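Amide synthase (PDB 1L5A) probably forms an amide bond in vibriobactin biosynthesis, acting as a nonribosomal peptide synthetase condensation enzyme. Local coordinates at residues Q5-W9 with A124-V128; Q179-W184 with L305-Y311; P259-R263 with L274-S278. One frame throughout, in Å; residues are numbered along the deposited sequence.

Interaction 1. Residues Q5-W9 with A124-V128; sequences QKPFW and AHHIV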
loop_
_atom_site.group_PDB
_atom_site.type_symbol
_atom_site.label_atom_id
_atom_site.label_comp_id
_atom_site.label_asym_id
_atom_site.label_seq_id
_atom_site.Cartn_x
_atom_site.Cartn_y
_atom_site.Cartn_z
ATOM N N GLN A 5 -14.989 18.852 -8.424
ATOM C CA GLN A 5 -16.309 19.311 -8.888
ATOM C C GLN A 5 -16.457 20.834 -8.807
ATOM O O GLN A 5 -17.252 21.414 -9.551
ATOM C CB GLN A 5 -17.448 18.665 -8.075
ATOM C CG GLN A 5 -17.540 17.139 -8.205
ATOM C CD GLN A 5 -18.524 16.506 -7.224
ATOM O OE1 GLN A 5 -18.367 16.615 -6.013
ATOM N NE2 GLN A 5 -19.539 15.839 -7.751
ATOM N N LYS A 6 -15.701 21.474 -7.911
ATOM C CA LYS A 6 -15.777 22.921 -7.730
ATOM C C LYS A 6 -15.643 23.737 -9.040
ATOM O O LYS A 6 -16.494 24.571 -9.346
ATOM C CB LYS A 6 -14.706 23.393 -6.732
ATOM C CG LYS A 6 -14.794 22.799 -5.328
ATOM C CD LYS A 6 -15.648 23.638 -4.380
ATOM C CE LYS A 6 -15.874 22.950 -3.009
ATOM N NZ LYS A 6 -14.659 22.800 -2.144
ATOM N N PRO A 7 -14.584 23.510 -9.830
ATOM C CA PRO A 7 -14.513 24.318 -11.047
ATOM C C PRO A 7 -15.730 24.215 -11.956
ATOM O O PRO A 7 -16.115 25.206 -12.571
ATOM C CB PRO A 7 -13.195 23.875 -11.707
ATOM C CG PRO A 7 -12.933 22.527 -11.133
ATOM C CD PRO A 7 -13.435 22.597 -9.717
ATOM N N PHE A 8 -16.352 23.037 -12.038
ATOM C CA PHE A 8 -17.540 22.907 -12.882
ATOM C C PHE A 8 -18.669 23.727 -12.281
ATOM O O PHE A 8 -19.416 24.410 -12.980
ATOM C CB PHE A 8 -17.983 21.440 -13.024
ATOM C CG PHE A 8 -17.049 20.612 -13.851
ATOM C CD1 PHE A 8 -16.155 19.740 -13.253
ATOM C CD2 PHE A 8 -17.014 20.754 -15.232
ATOM C CE1 PHE A 8 -15.230 19.018 -14.016
ATOM C CE2 PHE A 8 -16.090 20.037 -16.007
ATOM C CZ PHE A 8 -15.194 19.166 -15.394
ATOM N N TRP A 9 -18.774 23.658 -10.970
ATOM C CA TRP A 9 -19.807 24.366 -10.257
ATOM C C TRP A 9 -19.676 25.869 -10.474
ATOM O O TRP A 9 -20.675 26.563 -10.681
ATOM C CB TRP A 9 -19.717 24.025 -8.770
ATOM C CG TRP A 9 -20.559 24.897 -7.925
ATOM C CD1 TRP A 9 -20.132 25.896 -7.103
ATOM C CD2 TRP A 9 -21.990 24.887 -7.841
ATOM N NE1 TRP A 9 -21.211 26.510 -6.511
ATOM C CE2 TRP A 9 -22.362 25.908 -6.946
ATOM C CE3 TRP A 9 -22.989 24.117 -8.441
ATOM C CZ2 TRP A 9 -23.688 26.176 -6.632
ATOM C CZ3 TRP A 9 -24.303 24.383 -8.133
ATOM C CH2 TRP A 9 -24.645 25.404 -7.233
ATOM N N ALA A 124 -25.707 13.662 -18.950
ATOM C CA ALA A 124 -25.338 14.029 -17.600
ATOM C C ALA A 124 -24.500 15.290 -17.653
ATOM O O ALA A 124 -24.082 15.728 -18.706
ATOM C CB ALA A 124 -24.535 12.891 -16.963
ATOM N N HIS A 125 -24.273 15.894 -16.507
ATOM C CA HIS A 125 -23.415 17.062 -16.447
ATOM C C HIS A 125 -22.024 16.551 -16.050
ATOM O O HIS A 125 -21.889 15.617 -15.255
ATOM C CB HIS A 125 -23.936 18.040 -15.410
ATOM C CG HIS A 125 -23.211 19.339 -15.403
ATOM N ND1 HIS A 125 -21.951 19.480 -14.865
ATOM C CD2 HIS A 125 -23.555 20.553 -15.890
ATOM C CE1 HIS A 125 -21.552 20.731 -15.020
ATOM N NE2 HIS A 125 -22.506 21.402 -15.639
ATOM N N HIS A 126 -20.986 17.154 -16.604
ATOM C CA HIS A 126 -19.632 16.737 -16.285
ATOM C C HIS A 126 -19.317 16.706 -14.782
ATOM O O HIS A 126 -18.344 16.086 -14.360
ATOM C CB HIS A 126 -18.655 17.670 -16.979
ATOM C CG HIS A 126 -17.702 16.971 -17.884
ATOM N ND1 HIS A 126 -16.580 16.320 -17.418
ATOM C CD2 HIS A 126 -17.719 16.793 -19.226
ATOM C CE1 HIS A 126 -15.945 15.769 -18.436
ATOM N NE2 HIS A 126 -16.616 16.041 -19.544
ATOM N N ILE A 127 -20.139 17.378 -13.982
ATOM C CA ILE A 127 -19.915 17.451 -12.550
ATOM C C ILE A 127 -20.236 16.151 -11.796
ATOM O O ILE A 127 -19.897 16.024 -10.616
ATOM C CB ILE A 127 -20.703 18.646 -11.940
ATOM C CG1 ILE A 127 -20.117 19.030 -10.589
ATOM C CG2 ILE A 127 -22.169 18.283 -11.735
ATOM C CD1 ILE A 127 -20.637 20.340 -10.114
ATOM N N VAL A 128 -20.899 15.201 -12.455
ATOM C CA VAL A 128 -21.186 13.905 -11.823
ATOM C C VAL A 128 -20.737 12.731 -12.701
ATOM O O VAL A 128 -20.945 11.572 -12.340
ATOM C CB VAL A 128 -22.688 13.692 -11.494
ATOM C CG1 VAL A 128 -23.160 14.734 -10.468
ATOM C CG2 VAL A 128 -23.498 13.735 -12.767
#
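The backbones come closest where Gln5 CA and Ile127 CA lie 5.5 Å apart, the N-terminal part of the chain leading into helix 6-14 meeting the loop that leaves strand 117-125. Just beyond that point the Gln5 side chain reaches over and its NE2 donates to Ile127 O, with 2.9 Å between the two atoms and an N-H...O angle of 168°. The C=O points almost straight at the donor, and its oxygen lies in the plane of the Gln5 amide. Gln5 OE1 accepts from Leu2 N, so both ends of the amide are held and its rotation is fixed. The Ile127 side chain makes the apolar part: with CG1 anti to the backbone N (chi1 -160°), CG1 packs at 3.7 Å from Gln5 CB. Its CD1 then runs in against the helix turn, 3.6 Å from Gln5 O and 4.0 Å from Trp9 CB. Phe8 works beside it, its CB against the Ile127 CG1 branch and its CE2 3.6 Å from His126 CB. The Phe8 and His126 rings are close to parallel but displaced, with little of one above the other, and His126 O sits over one face of Phe8 near the rim. Phe8 CB also meets the edge of the His125 ring. That ring is held from within its own segment: Ile127 N donates to His125 ND1 at 2.9 Å, close to the ring plane. His125 and His126 open the HHxxxDG signature of condensation domains; this N-terminal segment therefore packs directly against the loop carrying the active-site motif of this family.

Interaction 2. Residues Q179-W184 with L305-Y311; sequences QDKQFW and LYLHGRY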
loop_
_atom_site.group_PDB
_atom_site.type_symbol
_atom_site.label_atom_id
_atom_site.label_comp_id
_atom_site.label_asym_id
_atom_site.label_seq_id
_atom_site.Cartn_x
_atom_site.Cartn_y
_atom_site.Cartn_z
ATOM N N GLN A 179 3.271 13.186 0.006
ATOM C CA GLN A 179 4.335 12.795 -0.900
ATOM C C GLN A 179 3.951 13.331 -2.277
ATOM O O GLN A 179 4.803 13.777 -3.040
ATOM C CB GLN A 179 4.460 11.284 -0.986
ATOM C CG GLN A 179 4.992 10.641 0.263
ATOM C CD GLN A 179 4.686 9.158 0.310
ATOM O OE1 GLN A 179 4.743 8.461 -0.716
ATOM N NE2 GLN A 179 4.361 8.662 1.506
ATOM N N ASP A 180 2.662 13.280 -2.593
ATOM C CA ASP A 180 2.206 13.750 -3.889
ATOM C C ASP A 180 2.468 15.250 -4.030
ATOM O O ASP A 180 3.102 15.672 -4.999
ATOM C CB ASP A 180 0.716 13.414 -4.106
ATOM C CG ASP A 180 0.488 11.926 -4.415
ATOM O OD1 ASP A 180 1.445 11.237 -4.848
ATOM O OD2 ASP A 180 -0.658 11.452 -4.245
ATOM N N LYS A 181 2.007 16.050 -3.071
ATOM C CA LYS A 181 2.250 17.487 -3.131
ATOM C C LYS A 181 3.743 17.719 -3.339
ATOM O O LYS A 181 4.156 18.508 -4.194
ATOM C CB LYS A 181 1.821 18.156 -1.836
ATOM C CG LYS A 181 2.263 19.594 -1.726
ATOM C CD LYS A 181 1.608 20.255 -0.540
ATOM C CE LYS A 181 2.039 21.696 -0.408
ATOM N NZ LYS A 181 1.199 22.393 0.608
ATOM N N GLN A 182 4.543 17.018 -2.544
ATOM C CA GLN A 182 5.995 17.104 -2.617
ATOM C C GLN A 182 6.454 16.920 -4.066
ATOM O O GLN A 182 7.165 17.757 -4.621
ATOM C CB GLN A 182 6.613 16.010 -1.741
ATOM C CG GLN A 182 8.122 16.075 -1.613
ATOM C CD GLN A 182 8.579 17.262 -0.780
ATOM O OE1 GLN A 182 8.046 18.372 -0.909
ATOM N NE2 GLN A 182 9.578 17.038 0.075
ATOM N N PHE A 183 6.007 15.829 -4.679
ATOM C CA PHE A 183 6.381 15.500 -6.037
ATOM C C PHE A 183 6.014 16.530 -7.110
ATOM O O PHE A 183 6.852 16.848 -7.967
ATOM C CB PHE A 183 5.801 14.136 -6.414
ATOM C CG PHE A 183 5.887 13.824 -7.884
ATOM C CD1 PHE A 183 6.993 13.179 -8.405
ATOM C CD2 PHE A 183 4.865 14.221 -8.755
ATOM C CE1 PHE A 183 7.091 12.928 -9.773
ATOM C CE2 PHE A 183 4.951 13.982 -10.117
ATOM C CZ PHE A 183 6.070 13.332 -10.633
ATOM N N TRP A 184 4.781 17.037 -7.094
ATOM C CA TRP A 184 4.398 18.005 -8.118
ATOM C C TRP A 184 5.171 19.279 -7.887
ATOM O O TRP A 184 5.593 19.931 -8.837
ATOM C CB TRP A 184 2.881 18.285 -8.127
ATOM C CG TRP A 184 2.102 17.116 -8.605
ATOM C CD1 TRP A 184 1.437 16.210 -7.829
ATOM C CD2 TRP A 184 2.058 16.600 -9.948
ATOM N NE1 TRP A 184 1.001 15.156 -8.598
ATOM C CE2 TRP A 184 1.364 15.368 -9.900
ATOM C CE3 TRP A 184 2.546 17.054 -11.182
ATOM C CZ2 TRP A 184 1.144 14.583 -11.034
ATOM C CZ3 TRP A 184 2.329 16.270 -12.321
ATOM C CH2 TRP A 184 1.632 15.048 -12.235
ATOM N N LEU A 305 3.587 10.191 -13.461
ATOM C CA LEU A 305 2.444 11.095 -13.338
ATOM C C LEU A 305 1.260 10.345 -12.709
ATOM O O LEU A 305 0.594 10.843 -11.807
ATOM C CB LEU A 305 2.035 11.657 -14.705
ATOM C CG LEU A 305 3.007 12.554 -15.480
ATOM C CD1 LEU A 305 2.321 12.989 -16.753
ATOM C CD2 LEU A 305 3.417 13.794 -14.669
ATOM N N TYR A 306 1.004 9.140 -13.190
ATOM C CA TYR A 306 -0.095 8.342 -12.650
ATOM C C TYR A 306 0.076 8.044 -11.151
ATOM O O TYR A 306 -0.891 8.093 -10.398
ATOM C CB TYR A 306 -0.211 7.025 -13.422
ATOM C CG TYR A 306 -0.435 7.196 -14.904
ATOM C CD1 TYR A 306 -0.120 6.165 -15.794
ATOM C CD2 TYR A 306 -1.033 8.356 -15.416
ATOM C CE1 TYR A 306 -0.400 6.272 -17.159
ATOM C CE2 TYR A 306 -1.324 8.475 -16.786
ATOM C CZ TYR A 306 -1.006 7.428 -17.647
ATOM O OH TYR A 306 -1.301 7.520 -18.985
ATOM N N LEU A 307 1.299 7.735 -10.724
ATOM C CA LEU A 307 1.550 7.430 -9.316
ATOM C C LEU A 307 1.250 8.593 -8.365
ATOM O O LEU A 307 0.862 8.376 -7.215
ATOM C CB LEU A 307 2.997 6.950 -9.129
ATOM C CG LEU A 307 3.267 5.584 -9.781
ATOM C CD1 LEU A 307 4.751 5.391 -10.012
ATOM C CD2 LEU A 307 2.697 4.467 -8.909
ATOM N N HIS A 308 1.420 9.825 -8.833
ATOM C CA HIS A 308 1.139 10.978 -7.985
ATOM C C HIS A 308 -0.128 11.651 -8.505
ATOM O O HIS A 308 -0.523 12.724 -8.026
ATOM C CB HIS A 308 2.321 11.957 -8.004
ATOM C CG HIS A 308 3.626 11.337 -7.597
ATOM N ND1 HIS A 308 4.444 10.667 -8.484
ATOM C CD2 HIS A 308 4.218 11.222 -6.383
ATOM C CE1 HIS A 308 5.478 10.164 -7.837
ATOM N NE2 HIS A 308 5.366 10.485 -6.560
ATOM N N GLY A 309 -0.776 10.970 -9.458
ATOM C CA GLY A 309 -1.979 11.459 -10.108
ATOM C C GLY A 309 -3.269 11.750 -9.352
ATOM O O GLY A 309 -4.148 12.427 -9.883
ATOM N N ARG A 310 -3.398 11.261 -8.130
ATOM C CA ARG A 310 -4.611 11.466 -7.360
ATOM C C ARG A 310 -4.616 12.847 -6.729
ATOM O O ARG A 310 -5.643 13.288 -6.172
ATOM C CB ARG A 310 -4.725 10.375 -6.283
ATOM C CG ARG A 310 -6.004 10.391 -5.491
ATOM C CD ARG A 310 -6.241 9.078 -4.776
ATOM N NE ARG A 310 -7.612 8.996 -4.269
ATOM C CZ ARG A 310 -8.243 7.857 -3.999
ATOM N NH1 ARG A 310 -7.633 6.691 -4.185
ATOM N NH2 ARG A 310 -9.484 7.878 -3.545
ATOM N N TYR A 311 -3.472 13.534 -6.805
ATOM C CA TYR A 311 -3.369 14.893 -6.248
ATOM C C TYR A 311 -4.029 15.801 -7.298
ATOM O O TYR A 311 -3.628 15.848 -8.459
ATOM C CB TYR A 311 -1.888 15.272 -6.022
ATOM C CG TYR A 311 -1.656 16.408 -5.034
ATOM C CD1 TYR A 311 -1.812 16.217 -3.660
ATOM C CD2 TYR A 311 -1.302 17.682 -5.483
ATOM C CE1 TYR A 311 -1.620 17.266 -2.758
ATOM C CE2 TYR A 311 -1.110 18.732 -4.603
ATOM C CZ TYR A 311 -1.270 18.528 -3.242
ATOM O OH TYR A 311 -1.097 19.598 -2.386
#
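His308 O is gripped by two N-H groups coming from opposite faces of its carbonyl plane: the indole NE1 of Trp184 across the contact and, within the turn, Tyr311 N. The indole bond is the shorter, 2.9 Å from Trp184 NE1 to His308 O, and nearly straight at 167°. The oxygen lies in the indole plane, whereas the donor stands well above the carbonyl plane. The bond thus ties the helix 175-189 to the type I turn from His308 to Tyr311 that follows helix 291-307. Phe183 lays its ring flat over the His308 imidazole in an offset stack, centroids of the Phe183 and His308 rings 3.6 Å apart and planes 5° from parallel. Phe183 CB adds a CH-pi contact over the same imidazole, and His308 ND1 is bonded to Ser304 O, which fixes how the ring is turned. Asp180 OD1 stands 3.2 Å from His308 CD2. Tyr311, its CG anti to the backbone N (chi1 -160°), brings its ring against helix 175-189, where Lys181 CA rests over one face toward the rim. Lys181 CB, CG and CD crowd the hydroxyl end, CB lying 3.3 Å from Tyr311 OH. The strong partners of the Asp180 carboxylate are Tyr171 and Arg176, and the Tyr311 hydroxyl is hydrogen-bonded to Asp319. At the far end of the indole, Trp184 CH2 meets Leu305 CD2. Trp184 also packs on Leu279 of strand 277-282 and, with Tyr311, on Ile316 of helix 313-319, while Tyr171 of helix 161-172 closes in beside Tyr311.

Interaction 3. Residues P259-R263 with L274-S278; sequences PFMNR and LMVNS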
loop_
_atom_site.group_PDB
_atom_site.type_symbol
_atom_site.label_atom_id
_atom_site.label_comp_id
_atom_site.label_asym_id
_atom_site.label_seq_id
_atom_site.Cartn_x
_atom_site.Cartn_y
_atom_site.Cartn_z
ATOM N N PRO A 259 -4.925 13.201 -19.459
ATOM C CA PRO A 259 -6.007 13.023 -18.505
ATOM C C PRO A 259 -5.673 11.713 -17.778
ATOM O O PRO A 259 -5.515 10.672 -18.430
ATOM C CB PRO A 259 -7.247 12.907 -19.400
ATOM C CG PRO A 259 -6.745 12.140 -20.549
ATOM C CD PRO A 259 -5.306 12.667 -20.783
ATOM N N PHE A 260 -5.482 11.766 -16.462
ATOM C CA PHE A 260 -5.251 10.531 -15.705
ATOM C C PHE A 260 -6.630 10.142 -15.124
ATOM O O PHE A 260 -7.212 10.880 -14.307
ATOM C CB PHE A 260 -4.243 10.738 -14.577
ATOM C CG PHE A 260 -4.191 9.588 -13.608
ATOM C CD1 PHE A 260 -4.058 8.276 -14.077
ATOM C CD2 PHE A 260 -4.346 9.800 -12.240
ATOM C CE1 PHE A 260 -4.086 7.198 -13.201
ATOM C CE2 PHE A 260 -4.376 8.723 -11.349
ATOM C CZ PHE A 260 -4.246 7.422 -11.833
ATOM N N MET A 261 -7.160 9.002 -15.563
ATOM C CA MET A 261 -8.488 8.552 -15.134
ATOM C C MET A 261 -8.687 8.563 -13.610
ATOM O O MET A 261 -9.777 8.889 -13.111
ATOM C CB MET A 261 -8.768 7.148 -15.687
ATOM C CG MET A 261 -8.684 7.034 -17.198
ATOM S SD MET A 261 -9.645 8.338 -17.997
ATOM C CE MET A 261 -8.415 9.192 -18.972
ATOM N N ASN A 262 -7.638 8.197 -12.872
ATOM C CA ASN A 262 -7.719 8.185 -11.424
ATOM C C ASN A 262 -8.674 7.064 -10.939
ATOM O O ASN A 262 -9.344 7.205 -9.922
ATOM C CB ASN A 262 -8.183 9.564 -10.965
ATOM C CG ASN A 262 -7.587 9.966 -9.639
ATOM O OD1 ASN A 262 -6.449 9.641 -9.324
ATOM N ND2 ASN A 262 -8.360 10.694 -8.852
ATOM N N ARG A 263 -8.718 5.963 -11.689
ATOM C CA ARG A 263 -9.547 4.793 -11.379
ATOM C C ARG A 263 -8.623 3.654 -10.951
ATOM O O ARG A 263 -9.046 2.697 -10.314
ATOM C CB ARG A 263 -10.315 4.309 -12.616
ATOM C CG ARG A 263 -11.191 5.346 -13.294
ATOM C CD ARG A 263 -12.509 5.472 -12.607
ATOM N NE ARG A 263 -13.265 6.600 -13.128
ATOM C CZ ARG A 263 -14.549 6.824 -12.863
ATOM N NH1 ARG A 263 -15.233 5.980 -12.090
ATOM N NH2 ARG A 263 -15.137 7.921 -13.325
ATOM N N LEU A 274 -17.136 11.550 -11.236
ATOM C CA LEU A 274 -16.115 12.458 -11.729
ATOM C C LEU A 274 -14.788 12.233 -11.011
ATOM O O LEU A 274 -14.643 12.514 -9.813
ATOM C CB LEU A 274 -16.546 13.920 -11.544
ATOM C CG LEU A 274 -15.426 14.934 -11.829
ATOM C CD1 LEU A 274 -14.832 14.646 -13.212
ATOM C CD2 LEU A 274 -15.960 16.368 -11.753
ATOM N N MET A 275 -13.803 11.735 -11.739
ATOM C CA MET A 275 -12.514 11.518 -11.105
ATOM C C MET A 275 -11.321 11.912 -11.974
ATOM O O MET A 275 -10.220 12.077 -11.464
ATOM C CB MET A 275 -12.376 10.042 -10.677
ATOM C CG MET A 275 -13.299 9.604 -9.550
ATOM S SD MET A 275 -14.894 8.903 -10.093
ATOM C CE MET A 275 -15.687 8.710 -8.498
ATOM N N VAL A 276 -11.543 12.065 -13.276
ATOM C CA VAL A 276 -10.466 12.388 -14.189
ATOM C C VAL A 276 -9.695 13.633 -13.727
ATOM O O VAL A 276 -10.272 14.594 -13.208
ATOM C CB VAL A 276 -11.015 12.543 -15.657
ATOM C CG1 VAL A 276 -11.904 13.782 -15.797
ATOM C CG2 VAL A 276 -9.881 12.602 -16.610
ATOM N N ASN A 277 -8.380 13.605 -13.914
ATOM C CA ASN A 277 -7.519 14.700 -13.477
ATOM C C ASN A 277 -6.556 15.043 -14.600
ATOM O O ASN A 277 -5.938 14.158 -15.208
ATOM C CB ASN A 277 -6.765 14.248 -12.221
ATOM C CG ASN A 277 -6.022 15.375 -11.520
ATOM O OD1 ASN A 277 -6.424 16.530 -11.575
ATOM N ND2 ASN A 277 -4.944 15.024 -10.816
ATOM N N SER A 278 -6.442 16.330 -14.891
ATOM C CA SER A 278 -5.558 16.811 -15.958
ATOM C C SER A 278 -4.169 17.081 -15.411
ATOM O O SER A 278 -3.995 17.877 -14.485
ATOM C CB SER A 278 -6.124 18.095 -16.556
ATOM O OG SER A 278 -7.407 17.871 -17.089
HETATM O O HOH W 1 -10.115 13.208 -8.851
#
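Met275 and Arg263 both bend at their second torsion (chi2 92° and -82°), and the two turns carry the thioether of one to the guanidinium of the other. The side chains cross at about a right angle, and Met275 SD settles over one face of the group toward its rim, 3.4 Å from Arg263 NH2. The polar partners of the guanidinium are oxygens: Asp130 makes a salt bridge to NH2, and Ala268 O accepts from NH1. Away from this end the segments pair as antiparallel strands. Phe260 and Asn277 form a hydrogen-bonded pair, with Phe260 N donating to Asn277 O at 2.7 Å and Asn277 N returning to Phe260 O at 3.0 Å. Beside the ladder, Pro259 CB packs on Val276 CG2 at 3.8 Å. Where the strands part, Asn262 CB lies 3.3 Å from Met275 O, and a water donates to that same oxygen while accepting a weak bond from Asn262 ND2. Asp130 also takes the backbone N-H groups of Met275 and Val276, so this aspartate of the HHxxxDG motif is tied to both segments. Buried among such partners, the arginine charge is probably balanced by the Asp130 carboxylate and backbone oxygens, while the polarisable thioether sulfur lies over its flat face, a contact that is probably dispersive rather than a hydrogen bond.

The three contacts form a bent chain with interaction 3 in the middle, its centre about 13 Å from those of interactions 1 and 2, whose centres are about 23 Å apart and which do not touch. Interaction 1 closes before the others open; the segments of interaction 3 then fall between the two of interaction 2, and strand 277-282 is followed by helix 291-307. Leu274 makes the link to interaction 1, its CD2 packing on Phe8 and His126. At the other end, Asn277 ND2 probably donates to Gly309 O and Tyr311 O, and Phe260 meets Tyr306. The motif loop of the condensation domain is thereby connected, through the short two-stranded sheet, to the turn after helix 291-307 and so to helix 175-189.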